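Local coordinates for N-acetyl-beta-D glucosaminidase (Rhizomucor miehei CAU432, PDB 4ZM6), which probably hydrolyses terminal N-acetyl-beta-D-glucosamine residues as a family 3 glycosidase and carries a GCN5-related glucosamine N-acetyltransferase region that binds acetyl-CoA, at residues A[106-119]-A[160-174]. Sequence-based numbering, arbitrary orientation.
Sequences GSSTAARNVAMAIS and RMGLAQVEGYQRGKV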
loop_
_atom_site.group_PDB
_atom_site.type_symbol
_atom_site.label_atom_id
_atom_site.label_comp_id
_atom_site.label_asym_id
_atom_site.label_seq_id
_atom_site.Cartn_x
_atom_site.Cartn_y
_atom_site.Cartn_z
ATOM N N GLY A 106 -21.113 0.686 -2.508
ATOM C CA GLY A 106 -19.832 1.196 -2.021
ATOM C C GLY A 106 -19.562 1.068 -0.531
ATOM O O GLY A 106 -18.719 1.788 0.001
ATOM N N SER A 107 -20.261 0.158 0.142
ATOM C CA SER A 107 -20.068 -0.061 1.568
ATOM C C SER A 107 -19.718 -1.509 1.852
ATOM O O SER A 107 -20.556 -2.395 1.704
ATOM C CB SER A 107 -21.330 0.319 2.348
ATOM O OG SER A 107 -21.270 -0.158 3.688
ATOM N N SER A 108 -18.478 -1.739 2.278
ATOM C CA SER A 108 -18.018 -3.066 2.685
ATOM C C SER A 108 -18.854 -3.611 3.841
ATOM O O SER A 108 -19.068 -4.817 3.936
ATOM C CB SER A 108 -16.544 -3.017 3.088
ATOM O OG SER A 108 -16.333 -2.071 4.125
ATOM N N THR A 109 -19.333 -2.724 4.712
ATOM C CA THR A 109 -20.208 -3.136 5.806
ATOM C C THR A 109 -21.504 -3.738 5.266
ATOM O O THR A 109 -21.940 -4.801 5.719
ATOM C CB THR A 109 -20.536 -1.959 6.742
ATOM O OG1 THR A 109 -19.315 -1.372 7.216
ATOM C CG2 THR A 109 -21.381 -2.428 7.929
ATOM N N ALA A 110 -22.102 -3.061 4.290
ATOM C CA ALA A 110 -23.310 -3.560 3.626
ATOM C C ALA A 110 -23.087 -4.962 3.047
ATOM O O ALA A 110 -23.882 -5.871 3.284
ATOM C CB ALA A 110 -23.759 -2.597 2.534
ATOM N N ALA A 111 -22.000 -5.137 2.303
ATOM C CA ALA A 111 -21.675 -6.445 1.747
ATOM C C ALA A 111 -21.480 -7.493 2.826
ATOM O O ALA A 111 -21.920 -8.628 2.664
ATOM C CB ALA A 111 -20.427 -6.367 0.895
ATOM N N ARG A 112 -20.797 -7.117 3.908
ATOM C CA ARG A 112 -20.534 -8.043 5.011
ATOM C C ARG A 112 -21.859 -8.547 5.545
ATOM O O ARG A 112 -22.064 -9.753 5.676
ATOM C CB ARG A 112 -19.744 -7.361 6.135
ATOM C CG ARG A 112 -19.410 -8.261 7.324
ATOM C CD ARG A 112 -19.177 -7.452 8.595
ATOM N NE ARG A 112 -20.388 -6.758 9.040
ATOM C CZ ARG A 112 -20.430 -5.822 9.991
ATOM N NH1 ARG A 112 -19.326 -5.447 10.634
ATOM N NH2 ARG A 112 -21.587 -5.256 10.307
ATOM N N ASN A 113 -22.757 -7.608 5.827
ATOM C CA ASN A 113 -24.083 -7.941 6.329
ATOM C C ASN A 113 -24.874 -8.835 5.391
ATOM O O ASN A 113 -25.549 -9.762 5.838
ATOM C CB ASN A 113 -24.865 -6.667 6.643
ATOM C CG ASN A 113 -24.308 -5.936 7.847
ATOM O OD1 ASN A 113 -23.717 -6.550 8.741
ATOM N ND2 ASN A 113 -24.483 -4.626 7.876
ATOM N N VAL A 114 -24.788 -8.565 4.094
ATOM C CA VAL A 114 -25.461 -9.411 3.110
ATOM C C VAL A 114 -24.977 -10.853 3.240
ATOM O O VAL A 114 -25.786 -11.775 3.278
ATOM C CB VAL A 114 -25.254 -8.891 1.674
ATOM C CG1 VAL A 114 -25.619 -9.951 0.649
ATOM C CG2 VAL A 114 -26.091 -7.643 1.456
ATOM N N ALA A 115 -23.664 -11.038 3.327
ATOM C CA ALA A 115 -23.090 -12.371 3.436
ATOM C C ALA A 115 -23.509 -13.068 4.737
ATOM O O ALA A 115 -23.782 -14.270 4.744
ATOM C CB ALA A 115 -21.574 -12.303 3.326
ATOM N N MET A 116 -23.566 -12.310 5.829
ATOM C CA MET A 116 -23.992 -12.845 7.118
ATOM C C MET A 116 -25.432 -13.324 7.029
ATOM O O MET A 116 -25.741 -14.447 7.426
ATOM C CB MET A 116 -23.883 -11.782 8.212
ATOM C CG MET A 116 -22.462 -11.367 8.546
ATOM S SD MET A 116 -22.422 -10.014 9.736
ATOM C CE MET A 116 -22.611 -10.947 11.253
ATOM N N ALA A 117 -26.300 -12.461 6.505
ATOM C CA ALA A 117 -27.716 -12.776 6.307
ATOM C C ALA A 117 -27.925 -14.022 5.443
ATOM O O ALA A 117 -28.803 -14.842 5.727
ATOM C CB ALA A 117 -28.427 -11.590 5.682
ATOM N N ILE A 118 -27.117 -14.160 4.395
ATOM C CA ILE A 118 -27.217 -15.299 3.487
ATOM C C ILE A 118 -26.718 -16.572 4.151
ATOM O O ILE A 118 -27.343 -17.619 4.017
ATOM C CB ILE A 118 -26.448 -15.037 2.167
ATOM C CG1 ILE A 118 -27.245 -14.071 1.285
ATOM C CG2 ILE A 118 -26.151 -16.329 1.410
ATOM C CD1 ILE A 118 -28.598 -14.589 0.827
ATOM N N SER A 119 -25.599 -16.489 4.860
ATOM C CA SER A 119 -25.033 -17.678 5.506
ATOM C C SER A 119 -25.994 -18.248 6.552
ATOM O O SER A 119 -26.120 -19.462 6.689
ATOM C CB SER A 119 -23.656 -17.377 6.118
ATOM O OG SER A 119 -23.624 -16.094 6.708
ATOM N N ARG A 160 -11.651 -4.915 -1.102
ATOM C CA ARG A 160 -12.406 -4.331 -0.001
ATOM C C ARG A 160 -13.714 -5.088 0.227
ATOM O O ARG A 160 -14.001 -5.518 1.346
ATOM C CB ARG A 160 -12.702 -2.862 -0.314
ATOM C CG ARG A 160 -13.070 -2.011 0.887
ATOM C CD ARG A 160 -13.991 -0.864 0.488
ATOM N NE ARG A 160 -13.516 -0.154 -0.695
ATOM C CZ ARG A 160 -14.274 0.620 -1.472
ATOM N NH1 ARG A 160 -15.569 0.808 -1.210
ATOM N NH2 ARG A 160 -13.730 1.207 -2.533
ATOM N N MET A 161 -14.481 -5.263 -0.850
ATOM C CA MET A 161 -15.793 -5.903 -0.780
ATOM C C MET A 161 -15.656 -7.415 -0.616
ATOM O O MET A 161 -16.447 -8.042 0.088
ATOM C CB MET A 161 -16.616 -5.601 -2.032
ATOM C CG MET A 161 -16.839 -4.123 -2.350
ATOM S SD MET A 161 -17.694 -3.092 -1.137
ATOM C CE MET A 161 -19.028 -4.174 -0.715
ATOM N N GLY A 162 -14.655 -7.996 -1.272
ATOM C CA GLY A 162 -14.406 -9.436 -1.203
ATOM C C GLY A 162 -14.139 -9.918 0.213
ATOM O O GLY A 162 -14.848 -10.792 0.718
ATOM N N LEU A 163 -13.110 -9.350 0.845
ATOM C CA LEU A 163 -12.798 -9.622 2.256
ATOM C C LEU A 163 -14.043 -9.575 3.128
ATOM O O LEU A 163 -14.266 -10.461 3.949
ATOM C CB LEU A 163 -11.806 -8.593 2.816
ATOM C CG LEU A 163 -10.370 -9.034 3.091
ATOM C CD1 LEU A 163 -9.571 -9.191 1.805
ATOM C CD2 LEU A 163 -9.713 -8.012 4.001
ATOM N N ALA A 164 -14.834 -8.521 2.950
ATOM C CA ALA A 164 -16.005 -8.278 3.778
ATOM C C ALA A 164 -16.990 -9.432 3.714
ATOM O O ALA A 164 -17.572 -9.804 4.731
ATOM C CB ALA A 164 -16.685 -6.987 3.355
ATOM N N GLN A 165 -17.172 -9.990 2.519
ATOM C CA GLN A 165 -18.134 -11.072 2.304
ATOM C C GLN A 165 -17.595 -12.410 2.795
ATOM O O GLN A 165 -18.333 -13.192 3.388
ATOM C CB GLN A 165 -18.535 -11.162 0.829
ATOM C CG GLN A 165 -19.424 -10.016 0.367
ATOM C CD GLN A 165 -20.441 -10.441 -0.681
ATOM O OE1 GLN A 165 -20.099 -11.078 -1.679
ATOM N NE2 GLN A 165 -21.704 -10.094 -0.455
ATOM N N VAL A 166 -16.314 -12.669 2.548
ATOM C CA VAL A 166 -15.643 -13.843 3.105
ATOM C C VAL A 166 -15.780 -13.853 4.632
ATOM O O VAL A 166 -16.098 -14.882 5.222
ATOM C CB VAL A 166 -14.154 -13.881 2.714
ATOM C CG1 VAL A 166 -13.408 -14.952 3.502
ATOM C CG2 VAL A 166 -14.008 -14.118 1.215
ATOM N N GLU A 167 -15.541 -12.709 5.265
ATOM C CA GLU A 167 -15.836 -12.556 6.686
ATOM C C GLU A 167 -17.301 -12.905 6.931
ATOM O O GLU A 167 -17.604 -13.843 7.658
ATOM C CB GLU A 167 -15.531 -11.127 7.178
ATOM C CG GLU A 167 -16.181 -10.766 8.514
ATOM C CD GLU A 167 -15.618 -9.508 9.154
ATOM O OE1 GLU A 167 -16.200 -9.035 10.148
ATOM O OE2 GLU A 167 -14.597 -8.983 8.678
ATOM N N GLY A 168 -18.201 -12.161 6.301
ATOM C CA GLY A 168 -19.638 -12.334 6.516
ATOM C C GLY A 168 -20.117 -13.773 6.433
ATOM O O GLY A 168 -20.812 -14.254 7.330
ATOM N N TYR A 169 -19.736 -14.461 5.359
ATOM C CA TYR A 169 -20.163 -15.839 5.138
ATOM C C TYR A 169 -19.620 -16.755 6.215
ATOM O O TYR A 169 -20.371 -17.516 6.816
ATOM C CB TYR A 169 -19.703 -16.354 3.767
ATOM C CG TYR A 169 -20.441 -15.765 2.581
ATOM C CD1 TYR A 169 -21.830 -15.793 2.509
ATOM C CD2 TYR A 169 -19.745 -15.212 1.513
ATOM C CE1 TYR A 169 -22.502 -15.268 1.415
ATOM C CE2 TYR A 169 -20.408 -14.678 0.417
ATOM C CZ TYR A 169 -21.784 -14.710 0.369
ATOM O OH TYR A 169 -22.438 -14.182 -0.722
ATOM N N GLN A 170 -18.314 -16.668 6.458
ATOM C CA GLN A 170 -17.630 -17.554 7.406
ATOM C C GLN A 170 -17.979 -17.234 8.851
ATOM O O GLN A 170 -17.902 -18.092 9.728
ATOM C CB GLN A 170 -16.124 -17.484 7.196
ATOM C CG GLN A 170 -15.704 -17.971 5.823
ATOM C CD GLN A 170 -14.208 -17.986 5.631
ATOM O OE1 GLN A 170 -13.462 -17.307 6.335
ATOM N NE2 GLN A 170 -13.757 -18.765 4.672
ATOM N N ARG A 171 -18.374 -15.992 9.088
ATOM C CA ARG A 171 -18.847 -15.569 10.394
ATOM C C ARG A 171 -20.129 -16.324 10.746
ATOM O O ARG A 171 -20.372 -16.635 11.914
ATOM C CB ARG A 171 -19.093 -14.060 10.381
ATOM C CG ARG A 171 -18.941 -13.382 11.720
ATOM C CD ARG A 171 -18.014 -12.191 11.599
ATOM N NE ARG A 171 -17.724 -11.637 12.914
ATOM C CZ ARG A 171 -16.681 -10.867 13.202
ATOM N NH1 ARG A 171 -15.791 -10.541 12.270
ATOM N NH2 ARG A 171 -16.527 -10.423 14.444
ATOM N N GLY A 172 -20.937 -16.623 9.727
ATOM C CA GLY A 172 -22.138 -17.444 9.889
ATOM C C GLY A 172 -21.902 -18.947 9.767
ATOM O O GLY A 172 -22.826 -19.694 9.440
ATOM N N LYS A 173 -20.674 -19.392 10.034
ATOM C CA LYS A 173 -20.320 -20.818 10.029
ATOM C C LYS A 173 -20.550 -21.495 8.670
ATOM O O LYS A 173 -21.037 -22.624 8.608
ATOM C CB LYS A 173 -21.077 -21.558 11.143
ATOM N N VAL A 174 -20.186 -20.801 7.592
ATOM C CA VAL A 174 -20.312 -21.321 6.226
ATOM C C VAL A 174 -18.988 -21.126 5.492
ATOM O O VAL A 174 -18.437 -20.028 5.494
ATOM C CB VAL A 174 -21.430 -20.589 5.456
ATOM C CG1 VAL A 174 -21.417 -20.964 3.982
ATOM C CG2 VAL A 174 -22.787 -20.895 6.068
#
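With chi1 at -72°, Tyr169 sets its CG anti to its own carbonyl carbon and lays the ring face against Ala115, whose CB stands 3.5 Å from the ring centroid, nearly on the ring normal: a CH-pi contact over the face. Ile118 CG2 reaches the edge of the same ring, 3.8 Å from Tyr169 CE1. Gln165 shares that first torsion and bends at chi2, which carries NE2 to Ala111 O at 3.5 Å; the N-H points well (163°), but the length makes the bond weak, and OE1 is held by Tyr151.

The axes of 108-119 and 160-171 run in the same general direction, cross at -27° and come within 6.9 Å at closest approach. Small residues permit this spacing. Gly168, with no side chain, brings its CA to 3.7 Å from Ala115 CB, and Ala164 CB packs against Ser108. Two CA-H...O contacts accompany it, Arg112 CA to Ala164 O and Met116 CA to Gly168 O, each 3.5 Å. This packing joins two helices of the glycoside hydrolase family 3 N-terminal domain.

On another flank, Arg112 CD passes 3.7 Å from Glu167 OE1, while its NH2 bonds Asn113 OD1 almost within the guanidinium plane. Glu167 is salt-bridged to Arg171 and, through OE2, to Arg640 of helix 627-642 in the acetyltransferase region; Ser107 and Ser108 hydrogen-bond Asp633 and Glu637 there, respectively. The chemistry implies an interface dominated by apolar and backbone packing, with Tyr169 and Met161 filling its sides, while the Glu167-Arg640 salt bridge, probably favouring an ionised Glu167, and the serine hydrogen bonds join this helix pair to helix 627-642.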